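Local atomic coordinates of Non-structural maintenance of chromosomes element 1 homolog (Xenopus laevis, PDB entry 7DG2), a protein that probably acts as a RING-type E3 ubiquitin ligase with a MAGE partner and is a component of the SMC5-SMC6 complex in DNA repair. Residues T105-I110 with N175-V180; N114-S119 with I153-E158; H171-T176 with R188-Q193; K182-C187 with I202-Q207; Q195-C200 with P222-S227. One frame throughout, in Å; residues are numbered along the deposited sequence.

Overall arrangement
From the N terminus, helix 96-111 supplies the first half of interaction 1, which closes a long loop when the chain returns at 175-180. Interaction 2 lies wholly within that span and joins strand 117-118 to the hairpin of 152-155 and 158-161. Interaction 3 opens on helix 163-176, sharing N175 and T176 with interaction 1, and ties this helix to strand 190-191. Interaction 4 crosses both interaction 3 and interaction 5, because 182-187 falls between 171-176 and 188-193, and 202-207 between 195-200 and 222-227. Interactions 4 and 5, whose centres are about 11 Å apart, each hold one zinc site, and interaction 3 joins the cysteine-histidine side of this unit to helix 163-176.

Interaction 1 (T105-I110 with N175-V180); sequences TMELII and NTYQDV
I110 and Y177 form the main apolar contact, a CH-pi interaction: CD1 of I110 lies 4.0 Å from the centroid of the Y177 ring and 21° off its normal, shifted toward the rim on the CD2 side. T176 CG2 covers the opposite face, so the ring is sandwiched between an isoleucine methyl from one helix and a threonine methyl of its own segment. E107 adds aliphatic contact, its CB reaching Y177 CE1 at 3.7 Å, and the M106 methyl CE comes within 4.1 Å of Y177 OH; both approach the ring obliquely. Nearer the end of the second segment, I110 CG2 meets V180 CG2 at 4.3 Å.

Helix 96-111 lies in the Nse1 family region, related to helix-turn-helix proteins and consistent with a winged-helix fold; the contact joins it to the exit of helix 163-176. Y177 is the first residue past the second helix, its psi of 37° no longer helical, and its CG, anti to the carbonyl carbon (chi1 -59°), starts the ring toward helix 96-111.

Polar links run through water. One molecule donates to E107 OE2 at 3.0 Å and also bonds Y177 OH at 2.8 Å; the same carboxylate oxygen forms a salt bridge with K104. A second water donates to two backbone carbonyls, I110 O at 3.1 Å and V180 O at 2.6 Å.

Interaction 2 (N114-S119 with I153-E158); sequences NGFATS and IGRNGE
F116 reaches between E158 and R155, and its ring is turned differently against each. Against E158 the side chains cross at about a right angle, with ring and carboxylate planes 85° apart; the ring presents its edge to the E158 backbone, C lying in the ring plane, while F116 CB sits 3.8 Å from OE1. Against R155 the planes are 58° apart: F116 CE2 lies over one face of the guanidinium, near its rim, and NH2 approaches F116 CZ at 3.6 Å. T118 and E158 are an antiparallel non-hydrogen-bonded pair whose side chains lie side by side on one face of the sheet, with T118 CG2 4.2 Å from E158 CD.

Strand 117-118 thus edges the hairpin whose type I' turn spans R155 to E158. The order of helices and strands, with strand 117-118 added beside 158-161, is consistent with a winged-helix domain, and T118 is the N-cap of helix 119-128.

At the turn, G157 O accepts a bond from S119 OG at 3.0 Å and a weak one from S119 N at 3.0 Å, whose angle is 126°. The hydroxyl bond, helped by the weak one, ties the helix start to the hairpin, whereas the R155 guanidinium takes its charge partner from E71, so its contact with F116 is chiefly packing.

Interaction 3 (H171-T176 with R188-Q193); sequences HYIRNT and RKVAIQ
R174 passes alongside V190, the two side chains heading opposite ways, with CG of R174 3.7 Å from V190 CG2. The same V190 methyl meets I173 CG2 at 4.1 Å, in this case with the side chains crossing at about a right angle. V190 therefore sits against two successive residues of the helix and supplies the apolar centre of the contact.

Beyond CG the arginine bends at chi3 (-103°), and its guanidinium turns an edge to the backbone of the zinc-finger segment. NH1 donates to R188 O, near the guanidinium plane, with an N-H...O angle of 133°; the modelled 2.5 Å between NH1 and R188 O is very short, so the exact length is doubtful. NH2 forms a salt bridge with E170, and the same E170 oxygen accepts a bond from V190 N. One carboxylate thus reaches both sides of the contact. R174 NH2 and K189 NZ, like charges, are 4.8 Å apart, and E170 probably neutralises R174 at least in part.

I173 packs onward against I110 of helix 96-111 and L161 of strand 158-161, while I183 of strand 182-183, the antiparallel partner of strand 190-191, touches both R174 and V190. On another side of helix 163-176, Y172 packs on L72 of the Nse4 chain.

Interaction 4 (K182-C187 with I202-Q207); sequences KICNVC and IPLHLQ. With ZN (zinc ion), chain G.
C184, C187 and H205 converge on one zinc ion, the tight part of this contact. The metal lies 2.3 Å from C184 SG, 2.2 Å from C187 SG and 2.1 Å from H205 ND1, with C208 as fourth ligand; together they form the cysteine-histidine site of the RING-type finger. C187 SG, placed between the backbone N and the carbonyl carbon (chi1 69°), lies at the imidazole edge, in the ring plane. Close by, N185 N bonds P203 O at 2.9 Å with an angle of 159°, and L204 CD2 packs against the backbone nitrogens of N185 and V186 and touches V186 CG2 at 3.6 Å.

The buried core is C184 and L204; toward K182, P203 and I202 the contacts are fewer and partly exposed. P203 CG meets K182 CB at 3.6 Å, but the lysine chain then leads away to S112 O, and N185 CB only brushes I202 CD1 at 4.0 Å.

C184 SG accepts three backbone N-H groups, from V186, C187 and, across the contact at 3.4 Å and 168°, H205 N. Such donors would probably spread the negative charge of the zinc-bound sulfur. H205 NE2 bonds V190 O, which, together with the zinc bond, helps fix the rotation of the imidazole.

Interaction 5 (Q195-C200 with P222-S227); sequences QLCENC and PNCNES. With ZN (zinc ion), chain H.
C200 and C224 bring their CA atoms to 6.5 Å, and N199 and E226 theirs to 7.1 Å, as two turns that face each other without a shared sheet. Segment 195-200 leaves strand 195-196 in a CxxC turn; 222-227 has no regular structure and bends at N225, whose phi of 66° is positive.

Between the turns lies a zinc ion, 2.4 Å from C197 SG, 2.3 Å from C200 SG and 2.4 Å from C224 SG, with C221 completing the four-cysteine site. Its ligand pairs interleave along the sequence with those of the site of C184, C187, H205 and C208, the cross-brace of RING fingers.

Two asparagines reach across in opposite directions. N199 ND2 donates to C224 SG at 3.2 Å, and N223 ND2 to C200 SG at 3.3 Å in a nearly straight bond of 173°; each sulfur lies close to the amide plane of its donor. N199 also rests ND2 on E226 CG. Each of these two sulfurs thus has the metal and an amide N-H, and C224 SG gains a further bond from E226 N at 3.5 Å. C197 SG instead accepts C200 N and, weakly, N199 N, donors from its own turn that would probably help stabilise thiolate charge.

Interaction 1 (T105-I110 with N175-V180)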
# COMPACT_ATOMS: atom_id res chain seq x y z
N THR A 105 -13.20 15.33 10.24
CA THR A 105 -13.31 15.85 8.87
C THR A 105 -14.40 15.11 8.09
O THR A 105 -15.22 15.73 7.39
CB THR A 105 -11.95 15.72 8.17
OG1 THR A 105 -10.97 16.50 8.88
CG2 THR A 105 -12.03 16.21 6.72
N MET A 106 -14.42 13.78 8.20
CA MET A 106 -15.48 12.99 7.60
C MET A 106 -16.85 13.43 8.11
O MET A 106 -17.80 13.57 7.32
CB MET A 106 -15.25 11.51 7.89
CG MET A 106 -16.44 10.62 7.59
SD MET A 106 -16.03 8.85 7.61
CE MET A 106 -15.30 8.67 9.22
N GLU A 107 -16.97 13.67 9.41
CA GLU A 107 -18.25 14.11 9.96
C GLU A 107 -18.68 15.44 9.36
O GLU A 107 -19.84 15.61 8.99
CB GLU A 107 -18.15 14.21 11.49
CG GLU A 107 -19.38 14.85 12.14
CD GLU A 107 -19.23 15.02 13.65
OE1 GLU A 107 -20.24 15.31 14.31
OE2 GLU A 107 -18.10 14.87 14.16
N LEU A 108 -17.75 16.39 9.25
CA LEU A 108 -18.10 17.68 8.64
C LEU A 108 -18.49 17.50 7.17
O LEU A 108 -19.42 18.15 6.68
CB LEU A 108 -16.93 18.66 8.79
CG LEU A 108 -17.15 20.09 8.32
CD1 LEU A 108 -18.47 20.58 8.86
CD2 LEU A 108 -16.00 20.95 8.83
N ILE A 109 -17.78 16.63 6.45
CA ILE A 109 -18.13 16.35 5.05
C ILE A 109 -19.53 15.77 4.96
O ILE A 109 -20.33 16.16 4.10
CB ILE A 109 -17.08 15.41 4.44
CG1 ILE A 109 -15.81 16.21 4.10
CG2 ILE A 109 -17.65 14.66 3.25
CD1 ILE A 109 -14.54 15.34 3.97
N ILE A 110 -19.88 14.87 5.88
CA ILE A 110 -21.20 14.24 5.87
C ILE A 110 -22.28 15.27 6.18
O ILE A 110 -23.36 15.26 5.58
CB ILE A 110 -21.22 13.08 6.88
CG1 ILE A 110 -20.34 11.93 6.38
CG2 ILE A 110 -22.64 12.60 7.13
CD1 ILE A 110 -20.07 10.89 7.44
N ASN A 175 -24.61 3.70 9.98
CA ASN A 175 -24.91 3.36 11.37
C ASN A 175 -24.34 4.36 12.36
O ASN A 175 -25.02 4.73 13.32
CB ASN A 175 -24.38 1.95 11.67
CG ASN A 175 -25.03 0.89 10.79
OD1 ASN A 175 -26.23 0.97 10.49
ND2 ASN A 175 -24.25 -0.09 10.37
N THR A 176 -23.10 4.81 12.15
CA THR A 176 -22.48 5.75 13.08
C THR A 176 -23.08 7.14 12.97
O THR A 176 -23.11 7.88 13.96
CB THR A 176 -20.97 5.81 12.82
OG1 THR A 176 -20.41 4.51 13.04
CG2 THR A 176 -20.28 6.82 13.72
N TYR A 177 -23.56 7.52 11.79
CA TYR A 177 -24.10 8.86 11.56
C TYR A 177 -25.55 8.80 11.09
O TYR A 177 -25.97 9.59 10.26
CB TYR A 177 -23.25 9.61 10.54
CG TYR A 177 -21.80 9.80 10.92
CD1 TYR A 177 -21.40 10.86 11.72
CD2 TYR A 177 -20.82 8.92 10.46
CE1 TYR A 177 -20.07 11.05 12.06
CE2 TYR A 177 -19.49 9.09 10.80
CZ TYR A 177 -19.12 10.16 11.60
OH TYR A 177 -17.80 10.33 11.94
N GLN A 178 -26.33 7.85 11.62
CA GLN A 178 -27.68 7.64 11.12
C GLN A 178 -28.54 8.90 11.25
O GLN A 178 -29.44 9.13 10.43
CB GLN A 178 -28.35 6.48 11.84
CG GLN A 178 -29.65 6.03 11.17
CD GLN A 178 -30.34 4.90 11.91
OE1 GLN A 178 -30.12 4.70 13.11
NE2 GLN A 178 -31.18 4.16 11.20
N ASP A 179 -28.26 9.73 12.25
CA ASP A 179 -29.04 10.95 12.45
C ASP A 179 -28.79 12.00 11.37
O ASP A 179 -29.65 12.86 11.16
CB ASP A 179 -28.73 11.55 13.83
CG ASP A 179 -29.09 10.61 14.97
OD1 ASP A 179 -29.79 9.60 14.72
OD2 ASP A 179 -28.65 10.88 16.11
N VAL A 180 -27.64 11.95 10.69
CA VAL A 180 -27.23 13.06 9.83
C VAL A 180 -26.80 12.63 8.44
O VAL A 180 -26.76 13.48 7.53
CB VAL A 180 -26.09 13.86 10.51
CG1 VAL A 180 -26.60 14.56 11.78
CG2 VAL A 180 -24.91 12.94 10.82
O HOH W 1 -17.20 12.04 14.10
O HOH W 2 -26.38 15.74 6.20

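Interaction 2 (N114-S119 with I153-E158)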
# COMPACT_ATOMS: atom_id res chain seq x y z
N ASN A 114 -22.62 20.77 0.67
CA ASN A 114 -21.85 20.57 -0.55
C ASN A 114 -21.07 19.26 -0.57
O ASN A 114 -20.67 18.81 -1.65
CB ASN A 114 -20.86 21.73 -0.74
CG ASN A 114 -20.24 22.21 0.57
OD1 ASN A 114 -20.95 22.48 1.55
ND2 ASN A 114 -18.92 22.31 0.60
N GLY A 115 -20.88 18.62 0.57
CA GLY A 115 -20.04 17.42 0.61
C GLY A 115 -18.55 17.68 0.62
O GLY A 115 -17.78 16.73 0.47
N PHE A 116 -18.12 18.93 0.81
CA PHE A 116 -16.70 19.26 0.92
C PHE A 116 -16.42 19.99 2.23
O PHE A 116 -17.27 20.72 2.74
CB PHE A 116 -16.24 20.12 -0.25
CG PHE A 116 -16.11 19.36 -1.55
CD1 PHE A 116 -17.23 19.06 -2.31
CD2 PHE A 116 -14.86 18.95 -2.01
CE1 PHE A 116 -17.12 18.35 -3.51
CE2 PHE A 116 -14.74 18.24 -3.21
CZ PHE A 116 -15.86 17.95 -3.95
N ALA A 117 -15.22 19.78 2.77
CA ALA A 117 -14.69 20.58 3.88
C ALA A 117 -13.56 21.46 3.37
O ALA A 117 -12.80 21.05 2.49
CB ALA A 117 -14.19 19.68 5.02
N THR A 118 -13.47 22.69 3.88
CA THR A 118 -12.41 23.59 3.44
C THR A 118 -11.17 23.41 4.31
O THR A 118 -11.23 22.87 5.41
CB THR A 118 -12.86 25.04 3.55
OG1 THR A 118 -13.16 25.30 4.93
CG2 THR A 118 -14.11 25.29 2.72
N SER A 119 -10.03 23.90 3.81
CA SER A 119 -8.80 23.85 4.61
C SER A 119 -8.97 24.53 5.96
O SER A 119 -8.53 23.99 6.99
CB SER A 119 -7.65 24.50 3.84
OG SER A 119 -7.27 23.70 2.73
N ILE A 153 -10.45 13.13 -1.49
CA ILE A 153 -10.24 13.76 -2.78
C ILE A 153 -10.10 15.24 -2.51
O ILE A 153 -10.92 15.81 -1.77
CB ILE A 153 -11.44 13.53 -3.72
CG1 ILE A 153 -11.37 12.17 -4.38
CG2 ILE A 153 -11.52 14.64 -4.77
CD1 ILE A 153 -12.55 11.96 -5.27
N GLY A 154 -9.09 15.88 -3.09
CA GLY A 154 -8.78 17.27 -2.81
C GLY A 154 -8.85 18.13 -4.06
O GLY A 154 -8.32 17.74 -5.10
N ARG A 155 -9.49 19.29 -3.94
CA ARG A 155 -9.67 20.19 -5.07
C ARG A 155 -9.61 21.62 -4.55
O ARG A 155 -10.54 22.06 -3.86
CB ARG A 155 -11.00 19.93 -5.77
CG ARG A 155 -10.97 18.76 -6.75
CD ARG A 155 -11.76 19.08 -8.02
NE ARG A 155 -13.18 19.25 -7.76
CZ ARG A 155 -14.04 18.24 -7.68
NH1 ARG A 155 -13.61 17.00 -7.83
NH2 ARG A 155 -15.33 18.48 -7.45
N ASN A 156 -8.53 22.33 -4.85
CA ASN A 156 -8.41 23.75 -4.52
C ASN A 156 -8.51 23.99 -3.01
O ASN A 156 -9.11 24.97 -2.56
CB ASN A 156 -9.46 24.58 -5.26
CG ASN A 156 -9.33 24.48 -6.76
OD1 ASN A 156 -8.22 24.49 -7.30
ND2 ASN A 156 -10.47 24.37 -7.45
N GLY A 157 -7.93 23.09 -2.23
CA GLY A 157 -8.02 23.24 -0.79
C GLY A 157 -9.35 22.86 -0.19
O GLY A 157 -9.62 23.21 0.95
N GLU A 158 -10.20 22.16 -0.94
CA GLU A 158 -11.42 21.58 -0.39
C GLU A 158 -11.36 20.07 -0.56
O GLU A 158 -10.76 19.57 -1.52
CB GLU A 158 -12.67 22.16 -1.06
CG GLU A 158 -12.69 23.67 -0.99
CD GLU A 158 -14.03 24.29 -1.34
OE1 GLU A 158 -15.08 23.65 -1.09
OE2 GLU A 158 -14.04 25.42 -1.86

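Interaction 3 (H171-T176 with R188-Q193)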
# COMPACT_ATOMS: atom_id res chain seq x y z
N HIS A 171 -21.47 1.30 5.18
CA HIS A 171 -22.35 0.87 6.25
C HIS A 171 -21.93 1.45 7.59
O HIS A 171 -22.79 1.73 8.43
CB HIS A 171 -22.39 -0.65 6.27
CG HIS A 171 -22.82 -1.23 4.96
ND1 HIS A 171 -21.93 -1.52 3.96
CD2 HIS A 171 -24.05 -1.48 4.46
CE1 HIS A 171 -22.59 -1.97 2.90
NE2 HIS A 171 -23.88 -1.95 3.18
N TYR A 172 -20.63 1.66 7.79
CA TYR A 172 -20.17 2.36 8.98
C TYR A 172 -20.82 3.74 9.08
O TYR A 172 -21.32 4.13 10.15
CB TYR A 172 -18.65 2.47 8.94
CG TYR A 172 -18.07 3.28 10.05
CD1 TYR A 172 -17.74 2.69 11.26
CD2 TYR A 172 -17.84 4.64 9.89
CE1 TYR A 172 -17.21 3.44 12.29
CE2 TYR A 172 -17.31 5.39 10.90
CZ TYR A 172 -16.99 4.79 12.10
OH TYR A 172 -16.46 5.56 13.09
N ILE A 173 -20.84 4.48 7.98
CA ILE A 173 -21.44 5.81 7.97
C ILE A 173 -22.94 5.73 8.25
O ILE A 173 -23.49 6.52 9.03
CB ILE A 173 -21.17 6.51 6.63
CG1 ILE A 173 -19.69 6.89 6.51
CG2 ILE A 173 -22.08 7.75 6.44
CD1 ILE A 173 -19.25 7.28 5.10
N ARG A 174 -23.63 4.78 7.60
CA ARG A 174 -25.07 4.64 7.78
C ARG A 174 -25.44 4.44 9.24
O ARG A 174 -26.47 4.95 9.71
CB ARG A 174 -25.59 3.46 6.95
CG ARG A 174 -26.23 3.83 5.63
CD ARG A 174 -27.12 2.69 5.16
NE ARG A 174 -26.51 1.90 4.09
CZ ARG A 174 -26.97 1.86 2.84
NH1 ARG A 174 -28.04 2.56 2.51
NH2 ARG A 174 -26.36 1.12 1.93
N ASN A 175 -24.61 3.70 9.98
CA ASN A 175 -24.91 3.36 11.37
C ASN A 175 -24.34 4.36 12.36
O ASN A 175 -25.02 4.73 13.32
CB ASN A 175 -24.38 1.95 11.67
CG ASN A 175 -25.03 0.89 10.79
OD1 ASN A 175 -26.23 0.97 10.49
ND2 ASN A 175 -24.25 -0.09 10.37
N THR A 176 -23.10 4.81 12.15
CA THR A 176 -22.48 5.75 13.08
C THR A 176 -23.08 7.14 12.97
O THR A 176 -23.11 7.88 13.96
CB THR A 176 -20.97 5.81 12.82
OG1 THR A 176 -20.41 4.51 13.04
CG2 THR A 176 -20.28 6.82 13.72
N ARG A 188 -31.26 4.76 -2.13
CA ARG A 188 -31.17 4.41 -0.71
C ARG A 188 -29.74 4.13 -0.26
O ARG A 188 -29.53 3.43 0.74
CB ARG A 188 -32.08 3.23 -0.38
CG ARG A 188 -33.53 3.43 -0.80
CD ARG A 188 -34.23 4.46 0.06
NE ARG A 188 -34.05 4.17 1.48
CZ ARG A 188 -34.81 3.34 2.19
NH1 ARG A 188 -34.56 3.14 3.48
NH2 ARG A 188 -35.82 2.71 1.61
N LYS A 189 -28.74 4.66 -0.95
CA LYS A 189 -27.35 4.56 -0.53
C LYS A 189 -26.86 5.91 -0.03
O LYS A 189 -27.44 6.96 -0.34
CB LYS A 189 -26.46 4.07 -1.68
CG LYS A 189 -26.83 2.70 -2.21
CD LYS A 189 -26.05 2.37 -3.47
CE LYS A 189 -26.25 0.92 -3.85
NZ LYS A 189 -25.91 0.03 -2.71
N VAL A 190 -25.78 5.87 0.76
CA VAL A 190 -25.18 7.10 1.27
C VAL A 190 -24.85 8.03 0.12
O VAL A 190 -24.34 7.61 -0.93
CB VAL A 190 -23.92 6.77 2.10
CG1 VAL A 190 -23.10 8.04 2.37
CG2 VAL A 190 -24.30 6.10 3.40
N ALA A 191 -25.15 9.31 0.30
CA ALA A 191 -24.76 10.35 -0.63
C ALA A 191 -23.90 11.35 0.12
O ALA A 191 -24.29 11.83 1.19
CB ALA A 191 -25.97 11.06 -1.25
N ILE A 192 -22.73 11.66 -0.44
CA ILE A 192 -21.87 12.70 0.12
C ILE A 192 -22.12 13.99 -0.64
O ILE A 192 -22.50 15.01 -0.05
CB ILE A 192 -20.39 12.28 0.08
CG1 ILE A 192 -20.17 11.00 0.89
CG2 ILE A 192 -19.52 13.38 0.62
CD1 ILE A 192 -20.55 11.12 2.36
N GLN A 193 -21.94 13.96 -1.96
CA GLN A 193 -22.41 15.04 -2.82
C GLN A 193 -23.82 14.70 -3.29
O GLN A 193 -24.13 13.55 -3.60
CB GLN A 193 -21.48 15.23 -4.02
CG GLN A 193 -20.07 15.60 -3.62
CD GLN A 193 -19.18 15.87 -4.81
OE1 GLN A 193 -18.22 15.12 -5.07
NE2 GLN A 193 -19.47 16.93 -5.55

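Interaction 4 (K182-C187 with I202-Q207)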
# COMPACT_ATOMS: atom_id res chain seq x y z
N LYS A 182 -26.75 11.61 4.67
CA LYS A 182 -27.71 11.70 3.58
C LYS A 182 -27.91 10.32 2.97
O LYS A 182 -26.94 9.69 2.53
CB LYS A 182 -27.22 12.69 2.52
CG LYS A 182 -27.08 14.13 3.00
CD LYS A 182 -26.38 14.99 1.96
CE LYS A 182 -26.05 16.38 2.50
NZ LYS A 182 -25.18 16.36 3.72
N ILE A 183 -29.16 9.86 2.92
CA ILE A 183 -29.53 8.61 2.26
C ILE A 183 -30.34 8.97 1.03
O ILE A 183 -31.45 9.52 1.15
CB ILE A 183 -30.33 7.69 3.20
CG1 ILE A 183 -29.54 7.41 4.47
CG2 ILE A 183 -30.69 6.39 2.49
CD1 ILE A 183 -28.25 6.65 4.23
N CYS A 184 -29.80 8.67 -0.16
CA CYS A 184 -30.45 9.06 -1.41
C CYS A 184 -31.87 8.52 -1.48
O CYS A 184 -32.11 7.33 -1.24
CB CYS A 184 -29.64 8.54 -2.61
SG CYS A 184 -30.40 8.90 -4.22
N ASN A 185 -32.82 9.40 -1.80
CA ASN A 185 -34.22 8.97 -1.79
C ASN A 185 -34.52 7.98 -2.91
O ASN A 185 -35.49 7.23 -2.79
CB ASN A 185 -35.14 10.19 -1.88
CG ASN A 185 -36.58 9.87 -1.53
OD1 ASN A 185 -36.91 9.63 -0.37
ND2 ASN A 185 -37.45 9.86 -2.54
N VAL A 186 -33.70 7.94 -3.95
CA VAL A 186 -33.93 7.06 -5.09
C VAL A 186 -33.24 5.71 -4.91
O VAL A 186 -33.88 4.66 -5.04
CB VAL A 186 -33.48 7.76 -6.39
CG1 VAL A 186 -33.32 6.75 -7.52
CG2 VAL A 186 -34.48 8.83 -6.79
N CYS A 187 -31.94 5.69 -4.63
CA CYS A 187 -31.22 4.42 -4.56
C CYS A 187 -30.99 3.93 -3.14
O CYS A 187 -30.55 2.79 -2.97
CB CYS A 187 -29.87 4.53 -5.29
SG CYS A 187 -28.68 5.61 -4.46
N ILE A 202 -34.56 16.41 1.67
CA ILE A 202 -34.18 15.06 1.27
C ILE A 202 -33.11 15.13 0.19
O ILE A 202 -33.10 16.07 -0.62
CB ILE A 202 -35.38 14.22 0.78
CG1 ILE A 202 -36.03 14.85 -0.45
CG2 ILE A 202 -36.35 13.96 1.93
CD1 ILE A 202 -35.65 14.19 -1.75
N PRO A 203 -32.19 14.17 0.15
CA PRO A 203 -31.10 14.22 -0.83
C PRO A 203 -31.31 13.27 -1.99
O PRO A 203 -31.93 12.21 -1.84
CB PRO A 203 -29.89 13.80 0.02
CG PRO A 203 -30.47 12.78 0.96
CD PRO A 203 -31.93 13.18 1.21
N LEU A 204 -30.78 13.63 -3.16
CA LEU A 204 -30.61 12.70 -4.27
C LEU A 204 -29.18 12.79 -4.77
O LEU A 204 -28.62 13.88 -4.83
CB LEU A 204 -31.57 13.01 -5.43
CG LEU A 204 -33.05 12.69 -5.25
CD1 LEU A 204 -33.76 12.73 -6.60
CD2 LEU A 204 -33.20 11.33 -4.60
N HIS A 205 -28.58 11.65 -5.11
CA HIS A 205 -27.33 11.68 -5.87
C HIS A 205 -27.54 12.47 -7.15
O HIS A 205 -28.63 12.48 -7.73
CB HIS A 205 -26.85 10.28 -6.24
CG HIS A 205 -26.33 9.48 -5.09
ND1 HIS A 205 -26.96 8.35 -4.62
CD2 HIS A 205 -25.21 9.63 -4.33
CE1 HIS A 205 -26.26 7.84 -3.62
NE2 HIS A 205 -25.20 8.60 -3.42
N LEU A 206 -26.47 13.13 -7.61
CA LEU A 206 -26.58 13.90 -8.85
C LEU A 206 -26.95 13.01 -10.02
O LEU A 206 -27.78 13.39 -10.86
CB LEU A 206 -25.28 14.65 -9.13
CG LEU A 206 -25.34 16.15 -8.79
CD1 LEU A 206 -25.40 16.36 -7.28
CD2 LEU A 206 -24.17 16.92 -9.40
N GLN A 207 -26.37 11.81 -10.09
CA GLN A 207 -26.75 10.87 -11.15
C GLN A 207 -28.18 10.38 -10.96
O GLN A 207 -28.89 10.14 -11.94
CB GLN A 207 -25.79 9.69 -11.19
CG GLN A 207 -24.74 9.77 -12.29
CD GLN A 207 -23.40 10.29 -11.78
OE1 GLN A 207 -22.87 9.80 -10.77
NE2 GLN A 207 -22.85 11.29 -12.47
ZN ZN G . -28.81 7.63 -5.38

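Interaction 5 (Q195-C200 with P222-S227)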
# COMPACT_ATOMS: atom_id res chain seq x y z
N GLN A 195 -27.98 16.60 -4.54
CA GLN A 195 -28.93 17.71 -4.64
C GLN A 195 -29.96 17.56 -3.53
O GLN A 195 -30.53 16.48 -3.35
CB GLN A 195 -29.61 17.72 -6.00
CG GLN A 195 -28.70 18.05 -7.15
CD GLN A 195 -29.47 18.31 -8.43
OE1 GLN A 195 -30.64 17.93 -8.54
NE2 GLN A 195 -28.83 18.97 -9.39
N LEU A 196 -30.19 18.63 -2.79
CA LEU A 196 -31.12 18.61 -1.66
C LEU A 196 -32.40 19.34 -2.03
O LEU A 196 -32.37 20.38 -2.69
CB LEU A 196 -30.50 19.27 -0.43
CG LEU A 196 -29.23 18.64 0.13
CD1 LEU A 196 -28.55 19.61 1.07
CD2 LEU A 196 -29.58 17.33 0.84
N CYS A 197 -33.54 18.79 -1.59
CA CYS A 197 -34.76 19.59 -1.61
C CYS A 197 -34.59 20.76 -0.66
O CYS A 197 -34.21 20.58 0.50
CB CYS A 197 -35.97 18.75 -1.21
SG CYS A 197 -37.49 19.73 -1.21
N GLU A 198 -34.84 21.97 -1.16
CA GLU A 198 -34.65 23.11 -0.29
C GLU A 198 -35.84 23.34 0.63
O GLU A 198 -35.75 24.16 1.55
CB GLU A 198 -34.35 24.36 -1.12
CG GLU A 198 -33.15 24.13 -2.03
CD GLU A 198 -32.60 25.41 -2.63
OE1 GLU A 198 -31.38 25.66 -2.48
OE2 GLU A 198 -33.38 26.16 -3.24
N ASN A 199 -36.94 22.61 0.41
CA ASN A 199 -38.08 22.68 1.31
C ASN A 199 -37.99 21.65 2.43
O ASN A 199 -38.12 22.00 3.60
CB ASN A 199 -39.38 22.52 0.53
CG ASN A 199 -40.60 22.58 1.43
OD1 ASN A 199 -40.85 23.59 2.09
ND2 ASN A 199 -41.35 21.49 1.48
N CYS A 200 -37.78 20.37 2.09
CA CYS A 200 -37.81 19.31 3.09
C CYS A 200 -36.46 18.65 3.35
O CYS A 200 -36.36 17.83 4.27
CB CYS A 200 -38.82 18.21 2.70
SG CYS A 200 -38.22 17.09 1.43
N PRO A 222 -39.79 14.05 -4.65
CA PRO A 222 -40.54 12.81 -4.38
C PRO A 222 -41.06 12.69 -2.96
O PRO A 222 -41.84 11.77 -2.69
CB PRO A 222 -39.52 11.70 -4.69
CG PRO A 222 -38.20 12.38 -4.94
CD PRO A 222 -38.34 13.84 -4.63
N ASN A 223 -40.65 13.57 -2.05
CA ASN A 223 -41.03 13.50 -0.65
C ASN A 223 -42.06 14.55 -0.24
O ASN A 223 -42.99 14.23 0.49
CB ASN A 223 -39.79 13.65 0.24
CG ASN A 223 -40.10 13.43 1.71
OD1 ASN A 223 -40.59 12.37 2.10
ND2 ASN A 223 -39.79 14.43 2.54
N CYS A 224 -41.90 15.79 -0.68
CA CYS A 224 -42.80 16.87 -0.30
C CYS A 224 -43.55 17.48 -1.48
O CYS A 224 -44.38 18.37 -1.26
CB CYS A 224 -42.04 17.97 0.45
SG CYS A 224 -41.03 19.04 -0.62
N ASN A 225 -43.27 17.04 -2.71
CA ASN A 225 -43.94 17.47 -3.94
C ASN A 225 -43.73 18.93 -4.30
O ASN A 225 -44.35 19.42 -5.25
CB ASN A 225 -45.44 17.18 -3.89
CG ASN A 225 -45.74 15.70 -3.75
OD1 ASN A 225 -44.91 14.86 -4.09
ND2 ASN A 225 -46.93 15.38 -3.25
N GLU A 226 -42.87 19.66 -3.59
CA GLU A 226 -42.49 20.99 -4.04
C GLU A 226 -41.67 20.88 -5.32
O GLU A 226 -40.98 19.88 -5.55
CB GLU A 226 -41.70 21.74 -2.97
CG GLU A 226 -42.50 22.09 -1.72
CD GLU A 226 -43.78 22.84 -2.03
OE1 GLU A 226 -44.84 22.18 -2.20
OE2 GLU A 226 -43.73 24.08 -2.09
N SER A 227 -41.76 21.90 -6.17
CA SER A 227 -41.02 21.84 -7.42
C SER A 227 -39.52 21.80 -7.15
O SER A 227 -39.02 22.48 -6.24
CB SER A 227 -41.37 23.04 -8.31
OG SER A 227 -41.13 24.26 -7.65
ZN ZN H . -38.94 17.95 -0.60